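Local atomic coordinates of aspartate aminotransferase (Rhodobacter sphaeroides, PDB entry 3NRA), a protein that probably catalyses the pyridoxal-phosphate-dependent transfer of an amino group from L-aspartate to 2-oxoglutarate, yielding oxaloacetate and L-glutamate. Residues 104-110 against 261-267; 111-115 against 247-251; 79-83 against 291-295; 223-227 against 308-313. All blocks are in the same frame, centred on the assembly; numbering follows the deposited sequence.

In the fold
Interactions 1 to 3 cluster in the large domain of a fold type I pyridoxal-phosphate enzyme. Interaction 1 pairs strands 105-108 and 263-267 at one margin of the seven-stranded sheet. Interaction 2, its centre about 6 Å from that of interaction 1, lays helix 110-120, which follows strand 105-108, against 245-249, the strand beside 263-267 in the sheet. Interaction 3, its centre about 11 Å from that of interaction 1, packs the start of helix 81-95 against residues 291-295. Along the chain the three are nested, 2 inside 1 inside 3. Interaction 4, with its centre 20 to 26 Å from the others, alternates with each of them in sequence and joins a loop leading out of the sheet to helix 304-324. Interactions 1 and 2 both reach the cofactor phosphate.

Interaction 1. Residues 104-110 against 261-267; sequences GLIITPG and RLGVAFG
Residues L105 and I107 of one strand and V264 and F266 of the other share one apolar face of an antiparallel pair at the margin of the seven-stranded sheet of the fold type I aminotransferase large domain, where 263-267 is the only strand that runs against its neighbours. L105 (t, p) brings CD1 to 4.0 Å from V264 CB and 3.8 Å from F266 CB, and I107 (m, t) sets CG1 4.2 Å from V264 CG1. On the other face I106 CG2 meets A265 CB at 3.5 Å, with helix 269-282 lying over both. The strand axes approach to 4.5 Å at 158°. L105 with F266 and I107 with V264 are non-hydrogen-bonded pairs; I106 with A265 and T108 with G263 are hydrogen-bonded. The ladder runs I106 N to A265 O and A265 N to I106 O, both 2.9 Å, then T108 N to G263 O and G263 N to T108 O, both 2.8 Å; G267 N to G104 O (3.1 Å) extends it. A CB on G263 would clash with G110 O. Beyond the ladder P109 centres an inverse gamma turn, and G110 follows at phi 77°. R261 reaches back past G110, and its NH1 binds the phosphate of the cofactor-bearing lysine at position 253. T108 (chi1 p) spans the turn, its OG1 donating to G110 O at 2.7 Å.

Interaction 2. Residues 111-115 against 247-251; sequences TQGAL and TIMGP
In this helix-on-sheet contact of the fold type I large domain, helix 110-120 runs back across strand 245-249; the axes of 111-115 and 247-249 approach to 7.7 Å, with N-to-C directions 155° apart. T247, the first residue of the second segment, is out of reach of 111-115 and is held instead by its backbone pairing with F266 of the neighbouring strand. I248 (phi/psi -125/141) carries the contact. Its CA-to-CB bond points toward the helix, and chi1 of 72° with trans chi2 places CG1 3.7 Å from T111 CG2, CG2 3.9 Å from A114 CB, and CD1 3.6 Å from both CA and CB of L115. One isoleucine thus spans a full helical turn, which is itself closed by L115 N to T111 O at 2.8 Å. The next residue, selenomethionine M249, points its CA-to-CB bond away, but its CA is 5.5 Å from that of T111, the nearest CA pair of the two segments. At G250 the backbone is almost fully extended (-175/-175), and a CB would clash with T111 OG1; P251 then leads away. Facing this end of the strand is the helix N-terminus, where T111 N and Q112 N bind the cofactor phosphate, a phosphate site at the head of a helix. T111 (chi1 m) lays OG1 3.1 Å from M249 C and 3.2 Å from G250 N, at an angle too poor for hydrogen bonding.

Interaction 3. Residues 79-83 against 291-295; sequences GDLGI and QAVLR
I83, in the m, t rotamer, projects from the first turn of helix 81-95 over the backbone of 291-295 and is the most deeply covered residue of the contact. Its CD1 lies 3.6 Å from Q291 O, 4.0 Å from Q291 CB and 3.9 Å from A292 N, and its CG2 rests 3.8 Å from L294 CB. The same CD1 also sits over one face of the R295 guanidinium, 3.8 Å from NH2. Ahead of the helix, G79 adopts phi/psi of 124/157, where a CB would jam against the preceding carbonyl oxygen, and D80 takes the N-cap position: with chi1 t its OD1 accepts from I83 N at 2.9 Å. The D80 backbone is fixed from across the contact, because Q291 (m, t) extends its amide so that OE1 accepts from D80 N at 2.7 Å in a nearly straight hydrogen bond. D80 OD2 and R295 NH2, 4.2 Å apart, are too distant for a salt bridge; a water joins the two side chains instead, donating to D80 OD1 (2.7 Å) and accepting from R295 NH2 (2.8 Å). R295 NH1 is hydrogen-bonded to Q72 OE1. In 291-295 the chain coils tightly, L294 N bonding Q291 O at 2.9 Å and R295 N bonding A292 O at 3.2 Å. The contact lies beside the outermost strand, 105-108: I83, Q291 and L294 all touch I107, while helix 70-73 borders I83, Q291 and A292 through Q72.

Interaction 4. Residues 223-227 against 308-313; sequences RLRYA and RIARHQ
The loop that leaves strand 214-218 crosses helix 304-324 close to the cofactor site, where R308 NH1 bonds the carbonyl of T254, the residue after the cofactor-bearing lysine. L224 is the centre of an inverse gamma turn (-87/72), closed by a weak R225 N to R223 O bond of 3.0 Å. From there its side chain (t, p) reaches the helix: CD1 is 3.8 Å from R308 CG and 4.1 Å from I309 CG1, while CD2 lies over the H312 ring, 4.2 Å from its centroid, in a CH-pi contact. H312 ND1 donates to R308 O one turn back at 2.9 Å, which orients the ring, and NE2 binds S385. In fold type I aminotransferases a long helix like 304-324 typically connects the large and small domains, so the loop probably packs on that connector. I309 fits against the loop, with CG2 3.3 Å from R225 O and 4.0 Å from Y226 CD1. The Y226 ring (chi1 m) presents its edge to the helix, CE1 3.7 Å from I309 O and OH 3.5 Å from H312 CB; its hydroxyl bonds G337. One turn on from I309, Q313 (chi1 t) extends OE1 to accept from A227 N at 2.8 Å, with Y226 CB 3.4 Å from the same oxygen.

Interaction 1. Residues 104-110 against 261-267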
loop_
_atom_site.group_PDB
_atom_site.type_symbol
_atom_site.label_atom_id
_atom_site.label_comp_id
_atom_site.label_asym_id
_atom_site.label_seq_id
_atom_site.Cartn_x
_atom_site.Cartn_y
_atom_site.Cartn_z
ATOM N N GLY B 104 -1.210 -15.066 -13.279
ATOM C CA GLY B 104 -2.325 -14.182 -13.614
ATOM C C GLY B 104 -3.155 -13.702 -12.439
ATOM O O GLY B 104 -4.324 -13.371 -12.618
ATOM N N LEU B 105 -2.569 -13.696 -11.232
ATOM C CA LEU B 105 -3.319 -13.395 -9.992
ATOM C C LEU B 105 -2.387 -12.767 -8.967
ATOM O O LEU B 105 -1.396 -13.344 -8.620
ATOM C CB LEU B 105 -3.960 -14.643 -9.408
ATOM C CG LEU B 105 -4.742 -14.467 -8.094
ATOM C CD1 LEU B 105 -5.892 -13.390 -8.208
ATOM C CD2 LEU B 105 -5.299 -15.794 -7.650
ATOM N N ILE B 106 -2.726 -11.560 -8.523
ATOM C CA ILE B 106 -1.949 -10.840 -7.524
ATOM C C ILE B 106 -2.869 -10.492 -6.378
ATOM O O ILE B 106 -4.046 -10.159 -6.614
ATOM C CB ILE B 106 -1.303 -9.545 -8.119
ATOM C CG1 ILE B 106 -0.378 -8.890 -7.108
ATOM C CG2 ILE B 106 -2.370 -8.558 -8.590
ATOM C CD1 ILE B 106 0.515 -7.706 -7.712
ATOM N N ILE B 107 -2.347 -10.634 -5.137
ATOM C CA ILE B 107 -3.006 -10.156 -3.941
ATOM C C ILE B 107 -2.406 -8.821 -3.496
ATOM O O ILE B 107 -1.185 -8.700 -3.374
ATOM C CB ILE B 107 -2.865 -11.126 -2.788
ATOM C CG1 ILE B 107 -3.364 -12.535 -3.195
ATOM C CG2 ILE B 107 -3.659 -10.584 -1.556
ATOM C CD1 ILE B 107 -3.210 -13.617 -2.071
ATOM N N THR B 108 -3.281 -7.850 -3.195
ATOM C CA THR B 108 -2.907 -6.431 -3.088
ATOM C C THR B 108 -3.463 -5.804 -1.789
ATOM O O THR B 108 -4.411 -6.362 -1.170
ATOM C CB THR B 108 -3.494 -5.611 -4.256
ATOM O OG1 THR B 108 -4.905 -5.795 -4.282
ATOM C CG2 THR B 108 -2.897 -6.031 -5.614
ATOM N N PRO B 109 -2.902 -4.627 -1.381
ATOM C CA PRO B 109 -3.453 -3.889 -0.235
ATOM C C PRO B 109 -4.785 -3.200 -0.591
ATOM O O PRO B 109 -4.807 -2.027 -1.018
ATOM C CB PRO B 109 -2.360 -2.885 0.112
ATOM C CG PRO B 109 -1.510 -2.769 -1.158
ATOM C CD PRO B 109 -1.609 -4.068 -1.847
ATOM N N GLY B 110 -5.881 -3.950 -0.425
ATOM C CA GLY B 110 -7.196 -3.491 -0.825
ATOM C C GLY B 110 -7.343 -3.596 -2.329
ATOM O O GLY B 110 -6.355 -3.858 -3.062
ATOM N N ARG B 261 -7.502 -4.986 4.806
ATOM C CA ARG B 261 -6.843 -4.351 3.645
ATOM C C ARG B 261 -6.364 -5.385 2.554
ATOM O O ARG B 261 -5.156 -5.584 2.347
ATOM C CB ARG B 261 -5.700 -3.435 4.099
ATOM C CG ARG B 261 -5.250 -2.360 3.011
ATOM C CD ARG B 261 -5.819 -0.979 3.329
ATOM N NE ARG B 261 -7.267 -0.998 3.383
ATOM C CZ ARG B 261 -8.086 -0.864 2.345
ATOM N NH1 ARG B 261 -7.637 -0.564 1.136
ATOM N NH2 ARG B 261 -9.380 -1.005 2.539
ATOM N N LEU B 262 -7.338 -5.990 1.847
ATOM C CA LEU B 262 -7.072 -7.040 0.879
ATOM C C LEU B 262 -7.828 -6.811 -0.395
ATOM O O LEU B 262 -8.976 -6.390 -0.373
ATOM C CB LEU B 262 -7.448 -8.425 1.455
ATOM C CG LEU B 262 -6.667 -8.806 2.699
ATOM C CD1 LEU B 262 -7.422 -9.853 3.470
ATOM C CD2 LEU B 262 -5.245 -9.275 2.314
ATOM N N GLY B 263 -7.149 -7.035 -1.523
ATOM C CA GLY B 263 -7.781 -7.045 -2.813
ATOM C C GLY B 263 -7.066 -8.009 -3.680
ATOM O O GLY B 263 -6.001 -8.518 -3.309
ATOM N N VAL B 264 -7.631 -8.277 -4.845
ATOM C CA VAL B 264 -6.937 -9.062 -5.855
ATOM C C VAL B 264 -7.108 -8.458 -7.212
ATOM O O VAL B 264 -8.085 -7.716 -7.461
ATOM C CB VAL B 264 -7.434 -10.514 -5.919
ATOM C CG1 VAL B 264 -7.155 -11.232 -4.599
ATOM C CG2 VAL B 264 -8.928 -10.561 -6.326
ATOM N N ALA B 265 -6.161 -8.777 -8.095
ATOM C CA ALA B 265 -6.271 -8.476 -9.516
ATOM C C ALA B 265 -5.915 -9.724 -10.308
ATOM O O ALA B 265 -5.038 -10.500 -9.902
ATOM C CB ALA B 265 -5.387 -7.376 -9.882
ATOM N N PHE B 266 -6.606 -9.927 -11.412
ATOM C CA PHE B 266 -6.373 -11.101 -12.235
ATOM C C PHE B 266 -6.711 -10.882 -13.667
ATOM O O PHE B 266 -7.555 -10.037 -14.005
ATOM C CB PHE B 266 -7.144 -12.344 -11.684
ATOM C CG PHE B 266 -8.619 -12.089 -11.366
ATOM C CD1 PHE B 266 -9.001 -11.528 -10.133
ATOM C CD2 PHE B 266 -9.609 -12.502 -12.239
ATOM C CE1 PHE B 266 -10.339 -11.356 -9.814
ATOM C CE2 PHE B 266 -10.942 -12.312 -11.941
ATOM C CZ PHE B 266 -11.319 -11.754 -10.716
ATOM N N GLY B 267 -6.039 -11.641 -14.512
ATOM C CA GLY B 267 -6.115 -11.449 -15.937
ATOM C C GLY B 267 -4.741 -11.390 -16.544
ATOM O O GLY B 267 -3.912 -12.264 -16.286
#

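Interaction 2. Residues 111-115 against 247-251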
loop_
_atom_site.group_PDB
_atom_site.type_symbol
_atom_site.label_atom_id
_atom_site.label_comp_id
_atom_site.label_asym_id
_atom_site.label_seq_id
_atom_site.Cartn_x
_atom_site.Cartn_y
_atom_site.Cartn_z
ATOM N N THR B 111 -8.569 -3.462 -2.790
ATOM C CA THR B 111 -8.829 -3.280 -4.197
ATOM C C THR B 111 -8.279 -1.920 -4.652
ATOM O O THR B 111 -7.892 -1.763 -5.834
ATOM C CB THR B 111 -10.339 -3.418 -4.517
ATOM O OG1 THR B 111 -10.741 -4.737 -4.228
ATOM C CG2 THR B 111 -10.631 -3.158 -5.964
ATOM N N GLN B 112 -8.209 -0.940 -3.730
ATOM C CA GLN B 112 -7.492 0.323 -4.043
ATOM C C GLN B 112 -6.047 0.026 -4.441
ATOM O O GLN B 112 -5.543 0.592 -5.408
ATOM C CB GLN B 112 -7.511 1.306 -2.851
ATOM C CG GLN B 112 -6.969 2.714 -3.182
ATOM C CD GLN B 112 -7.774 3.402 -4.301
ATOM O OE1 GLN B 112 -9.005 3.418 -4.265
ATOM N NE2 GLN B 112 -7.069 3.979 -5.281
ATOM N N GLY B 113 -5.389 -0.857 -3.672
ATOM C CA GLY B 113 -4.029 -1.309 -3.989
ATOM C C GLY B 113 -3.910 -1.850 -5.408
ATOM O O GLY B 113 -3.000 -1.466 -6.145
ATOM N N ALA B 114 -4.861 -2.697 -5.791
ATOM C CA ALA B 114 -4.913 -3.245 -7.114
ATOM C C ALA B 114 -5.139 -2.177 -8.192
ATOM O O ALA B 114 -4.494 -2.220 -9.270
ATOM C CB ALA B 114 -5.988 -4.327 -7.196
ATOM N N LEU B 115 -6.031 -1.227 -7.909
ATOM C CA LEU B 115 -6.349 -0.161 -8.840
ATOM C C LEU B 115 -5.135 0.721 -9.126
ATOM O O LEU B 115 -4.814 0.995 -10.311
ATOM C CB LEU B 115 -7.484 0.686 -8.286
ATOM C CG LEU B 115 -8.016 1.831 -9.129
ATOM C CD1 LEU B 115 -8.555 1.353 -10.489
ATOM C CD2 LEU B 115 -9.099 2.630 -8.326
ATOM N N THR B 247 -9.170 -7.591 -14.099
ATOM C CA THR B 247 -10.328 -7.427 -13.247
ATOM C C THR B 247 -9.834 -7.317 -11.843
ATOM O O THR B 247 -8.937 -8.067 -11.437
ATOM C CB THR B 247 -11.268 -8.619 -13.360
ATOM O OG1 THR B 247 -11.622 -8.815 -14.735
ATOM C CG2 THR B 247 -12.560 -8.400 -12.541
ATOM N N ILE B 248 -10.390 -6.377 -11.092
ATOM C CA ILE B 248 -10.015 -6.203 -9.705
ATOM C C ILE B 248 -11.245 -6.273 -8.832
ATOM O O ILE B 248 -12.302 -5.857 -9.227
ATOM C CB ILE B 248 -9.198 -4.893 -9.457
ATOM C CG1 ILE B 248 -10.054 -3.645 -9.570
ATOM C CG2 ILE B 248 -7.994 -4.782 -10.463
ATOM C CD1 ILE B 248 -9.208 -2.311 -9.369
HETATM N N MSE B 249 -11.097 -6.902 -7.680
HETATM C CA MSE B 249 -12.126 -6.952 -6.690
HETATM C C MSE B 249 -11.532 -7.508 -5.405
HETATM O O MSE B 249 -10.368 -7.885 -5.361
HETATM C CB MSE B 249 -13.316 -7.833 -7.150
HETATM C CG MSE B 249 -12.949 -9.265 -7.505
HETATM SE SE MSE B 249 -14.444 -10.228 -8.161
HETATM C CE MSE B 249 -15.536 -10.182 -6.559
ATOM N N GLY B 250 -12.336 -7.521 -4.347
ATOM C CA GLY B 250 -11.889 -8.030 -3.075
ATOM C C GLY B 250 -13.012 -8.072 -2.035
ATOM O O GLY B 250 -14.157 -7.767 -2.346
ATOM N N PRO B 251 -12.665 -8.424 -0.790
ATOM C CA PRO B 251 -13.604 -8.602 0.287
ATOM C C PRO B 251 -13.830 -7.401 1.203
ATOM O O PRO B 251 -14.404 -7.565 2.286
ATOM C CB PRO B 251 -12.964 -9.722 1.088
ATOM C CG PRO B 251 -11.519 -9.471 0.927
ATOM C CD PRO B 251 -11.356 -9.012 -0.457
#

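Interaction 3. Residues 79-83 against 291-295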
loop_
_atom_site.group_PDB
_atom_site.type_symbol
_atom_site.label_atom_id
_atom_site.label_comp_id
_atom_site.label_asym_id
_atom_site.label_seq_id
_atom_site.Cartn_x
_atom_site.Cartn_y
_atom_site.Cartn_z
ATOM N N GLY B 79 1.779 -12.420 -3.525
ATOM C CA GLY B 79 0.870 -12.957 -2.517
ATOM C C GLY B 79 1.183 -14.403 -2.240
ATOM O O GLY B 79 1.754 -15.084 -3.078
ATOM N N ASP B 80 0.783 -14.865 -1.064
ATOM C CA ASP B 80 0.951 -16.259 -0.649
ATOM C C ASP B 80 0.494 -17.258 -1.754
ATOM O O ASP B 80 -0.622 -17.168 -2.271
ATOM C CB ASP B 80 0.205 -16.508 0.674
ATOM C CG ASP B 80 0.331 -17.967 1.161
ATOM O OD1 ASP B 80 -0.335 -18.871 0.584
ATOM O OD2 ASP B 80 1.094 -18.209 2.098
ATOM N N LEU B 81 1.388 -18.163 -2.129
ATOM C CA LEU B 81 1.131 -19.119 -3.212
ATOM C C LEU B 81 -0.049 -20.047 -2.906
ATOM O O LEU B 81 -0.937 -20.205 -3.714
ATOM C CB LEU B 81 2.380 -19.960 -3.478
ATOM C CG LEU B 81 2.346 -20.924 -4.687
ATOM C CD1 LEU B 81 2.135 -20.166 -6.011
ATOM C CD2 LEU B 81 3.661 -21.762 -4.726
ATOM N N GLY B 82 -0.049 -20.648 -1.726
ATOM C CA GLY B 82 -1.161 -21.520 -1.311
ATOM C C GLY B 82 -2.535 -20.834 -1.396
ATOM O O GLY B 82 -3.508 -21.444 -1.828
ATOM N N ILE B 83 -2.592 -19.549 -1.048
ATOM C CA ILE B 83 -3.848 -18.806 -1.044
ATOM C C ILE B 83 -4.238 -18.447 -2.485
ATOM O O ILE B 83 -5.401 -18.569 -2.880
ATOM C CB ILE B 83 -3.762 -17.558 -0.105
ATOM C CG1 ILE B 83 -3.554 -18.027 1.346
ATOM C CG2 ILE B 83 -5.048 -16.715 -0.179
ATOM C CD1 ILE B 83 -3.194 -16.944 2.296
ATOM N N GLN B 291 -3.465 -11.793 4.754
ATOM C CA GLN B 291 -3.721 -12.662 3.597
ATOM C C GLN B 291 -4.498 -13.918 3.986
ATOM O O GLN B 291 -5.419 -14.311 3.287
ATOM C CB GLN B 291 -2.422 -13.022 2.897
ATOM C CG GLN B 291 -1.836 -11.877 2.059
ATOM C CD GLN B 291 -0.619 -12.303 1.293
ATOM O OE1 GLN B 291 -0.633 -13.339 0.640
ATOM N NE2 GLN B 291 0.470 -11.510 1.379
ATOM N N ALA B 292 -4.183 -14.461 5.172
ATOM C CA ALA B 292 -4.810 -15.644 5.702
ATOM C C ALA B 292 -6.335 -15.603 5.720
ATOM O O ALA B 292 -6.943 -16.656 5.622
ATOM C CB ALA B 292 -4.266 -15.957 7.185
ATOM N N VAL B 293 -6.961 -14.412 5.878
ATOM C CA VAL B 293 -8.439 -14.360 5.927
ATOM C C VAL B 293 -9.072 -14.734 4.576
ATOM O O VAL B 293 -10.224 -15.190 4.539
ATOM C CB VAL B 293 -9.008 -12.989 6.394
ATOM C CG1 VAL B 293 -8.377 -12.563 7.743
ATOM C CG2 VAL B 293 -8.825 -11.922 5.312
ATOM N N LEU B 294 -8.307 -14.589 3.491
ATOM C CA LEU B 294 -8.772 -14.945 2.154
ATOM C C LEU B 294 -8.970 -16.430 1.954
ATOM O O LEU B 294 -9.637 -16.823 1.003
ATOM C CB LEU B 294 -7.793 -14.425 1.074
ATOM C CG LEU B 294 -7.644 -12.899 1.002
ATOM C CD1 LEU B 294 -6.519 -12.514 0.060
ATOM C CD2 LEU B 294 -8.968 -12.259 0.563
ATOM N N ARG B 295 -8.419 -17.267 2.850
ATOM C CA ARG B 295 -8.704 -18.714 2.810
ATOM C C ARG B 295 -10.217 -19.020 2.947
ATOM O O ARG B 295 -10.706 -20.061 2.443
ATOM C CB ARG B 295 -7.901 -19.452 3.884
ATOM C CG ARG B 295 -6.384 -19.374 3.684
ATOM C CD ARG B 295 -5.616 -20.390 4.590
ATOM N NE ARG B 295 -4.181 -20.425 4.249
ATOM C CZ ARG B 295 -3.213 -19.738 4.877
ATOM N NH1 ARG B 295 -3.473 -18.960 5.941
ATOM N NH2 ARG B 295 -1.956 -19.829 4.430
HETATM O O HOH W 1 -0.954 -21.046 2.142
#

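Interaction 4. Residues 223-227 against 308-313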
loop_
_atom_site.group_PDB
_atom_site.type_symbol
_atom_site.label_atom_id
_atom_site.label_comp_id
_atom_site.label_asym_id
_atom_site.label_seq_id
_atom_site.Cartn_x
_atom_site.Cartn_y
_atom_site.Cartn_z
ATOM N N ARG B 223 -20.256 -8.943 -6.017
ATOM C CA ARG B 223 -20.820 -10.078 -5.282
ATOM C C ARG B 223 -22.121 -9.745 -4.516
ATOM O O ARG B 223 -22.946 -10.642 -4.247
ATOM C CB ARG B 223 -19.783 -10.644 -4.314
ATOM C CG ARG B 223 -20.040 -12.056 -3.948
ATOM C CD ARG B 223 -19.011 -12.576 -2.985
ATOM N NE ARG B 223 -19.398 -13.895 -2.535
ATOM C CZ ARG B 223 -18.902 -14.520 -1.472
ATOM N NH1 ARG B 223 -17.953 -13.972 -0.742
ATOM N NH2 ARG B 223 -19.336 -15.725 -1.170
ATOM N N LEU B 224 -22.300 -8.485 -4.136
ATOM C CA LEU B 224 -23.503 -8.091 -3.416
ATOM C C LEU B 224 -24.585 -7.755 -4.423
ATOM O O LEU B 224 -24.942 -6.613 -4.580
ATOM C CB LEU B 224 -23.228 -6.904 -2.491
ATOM C CG LEU B 224 -24.307 -6.689 -1.419
ATOM C CD1 LEU B 224 -24.019 -7.644 -0.233
ATOM C CD2 LEU B 224 -24.358 -5.231 -0.951
ATOM N N ARG B 225 -25.119 -8.788 -5.077
ATOM C CA ARG B 225 -25.997 -8.625 -6.259
ATOM C C ARG B 225 -27.433 -8.917 -5.845
ATOM O O ARG B 225 -27.712 -9.961 -5.282
ATOM C CB ARG B 225 -25.548 -9.570 -7.395
ATOM C CG ARG B 225 -26.454 -9.560 -8.660
ATOM C CD ARG B 225 -25.929 -10.490 -9.785
ATOM N NE ARG B 225 -25.725 -11.873 -9.335
ATOM C CZ ARG B 225 -26.678 -12.801 -9.180
ATOM N NH1 ARG B 225 -27.953 -12.556 -9.479
ATOM N NH2 ARG B 225 -26.343 -13.997 -8.712
ATOM N N TYR B 226 -28.333 -7.968 -6.096
ATOM C CA TYR B 226 -29.693 -8.062 -5.591
ATOM C C TYR B 226 -30.536 -9.049 -6.402
ATOM O O TYR B 226 -30.245 -9.327 -7.569
ATOM C CB TYR B 226 -30.341 -6.669 -5.512
ATOM C CG TYR B 226 -29.633 -5.806 -4.492
ATOM C CD1 TYR B 226 -29.608 -6.169 -3.150
ATOM C CD2 TYR B 226 -28.857 -4.715 -4.891
ATOM C CE1 TYR B 226 -28.890 -5.438 -2.217
ATOM C CE2 TYR B 226 -28.154 -3.973 -3.979
ATOM C CZ TYR B 226 -28.159 -4.350 -2.632
ATOM O OH TYR B 226 -27.455 -3.638 -1.729
ATOM N N ALA B 227 -31.527 -9.636 -5.737
ATOM C CA ALA B 227 -32.366 -10.683 -6.348
ATOM C C ALA B 227 -33.028 -10.140 -7.603
ATOM O O ALA B 227 -33.606 -9.057 -7.589
ATOM C CB ALA B 227 -33.428 -11.173 -5.354
ATOM N N ARG B 308 -27.191 -11.823 3.714
ATOM C CA ARG B 308 -26.595 -10.488 3.677
ATOM C C ARG B 308 -27.188 -9.657 2.549
ATOM O O ARG B 308 -27.503 -8.501 2.743
ATOM C CB ARG B 308 -25.078 -10.557 3.539
ATOM C CG ARG B 308 -24.418 -9.189 3.198
ATOM C CD ARG B 308 -23.015 -9.075 3.746
ATOM N NE ARG B 308 -22.996 -9.176 5.199
ATOM C CZ ARG B 308 -21.928 -8.932 5.949
ATOM N NH1 ARG B 308 -20.770 -8.533 5.392
ATOM N NH2 ARG B 308 -22.015 -9.041 7.267
ATOM N N ILE B 309 -27.299 -10.252 1.367
ATOM C CA ILE B 309 -27.893 -9.577 0.196
ATOM C C ILE B 309 -29.340 -9.217 0.490
ATOM O O ILE B 309 -29.768 -8.118 0.178
ATOM C CB ILE B 309 -27.842 -10.497 -1.080
ATOM C CG1 ILE B 309 -26.409 -10.650 -1.586
ATOM C CG2 ILE B 309 -28.750 -9.979 -2.172
ATOM C CD1 ILE B 309 -26.210 -11.883 -2.511
ATOM N N ALA B 310 -30.081 -10.130 1.135
ATOM C CA ALA B 310 -31.455 -9.854 1.506
ATOM C C ALA B 310 -31.577 -8.670 2.517
ATOM O O ALA B 310 -32.494 -7.831 2.403
ATOM C CB ALA B 310 -32.162 -11.166 2.076
ATOM N N ARG B 311 -30.692 -8.619 3.517
ATOM C CA ARG B 311 -30.764 -7.535 4.509
ATOM C C ARG B 311 -30.470 -6.180 3.852
ATOM O O ARG B 311 -31.156 -5.184 4.133
ATOM C CB ARG B 311 -29.806 -7.775 5.657
ATOM C CG ARG B 311 -30.202 -8.924 6.590
ATOM C CD ARG B 311 -29.316 -8.951 7.840
ATOM N NE ARG B 311 -29.330 -10.256 8.491
ATOM C CZ ARG B 311 -28.607 -11.330 8.114
ATOM N NH1 ARG B 311 -27.758 -11.277 7.067
ATOM N NH2 ARG B 311 -28.716 -12.473 8.801
ATOM N N HIS B 312 -29.486 -6.156 2.936
ATOM C CA HIS B 312 -29.165 -4.940 2.207
ATOM C C HIS B 312 -30.260 -4.509 1.239
ATOM O O HIS B 312 -30.454 -3.334 1.018
ATOM C CB HIS B 312 -27.855 -5.099 1.447
ATOM C CG HIS B 312 -26.652 -4.965 2.306
ATOM N ND1 HIS B 312 -26.184 -5.987 3.082
ATOM C CD2 HIS B 312 -25.799 -3.930 2.488
ATOM C CE1 HIS B 312 -25.093 -5.590 3.715
ATOM N NE2 HIS B 312 -24.842 -4.348 3.371
ATOM N N GLN B 313 -30.969 -5.481 0.673
ATOM C CA GLN B 313 -32.031 -5.207 -0.291
ATOM C C GLN B 313 -33.235 -4.591 0.420
ATOM O O GLN B 313 -33.899 -3.729 -0.127
ATOM C CB GLN B 313 -32.448 -6.502 -1.013
ATOM C CG GLN B 313 -33.161 -6.284 -2.351
ATOM C CD GLN B 313 -33.258 -7.552 -3.209
ATOM O OE1 GLN B 313 -32.296 -8.337 -3.329
ATOM N NE2 GLN B 313 -34.403 -7.737 -3.836
#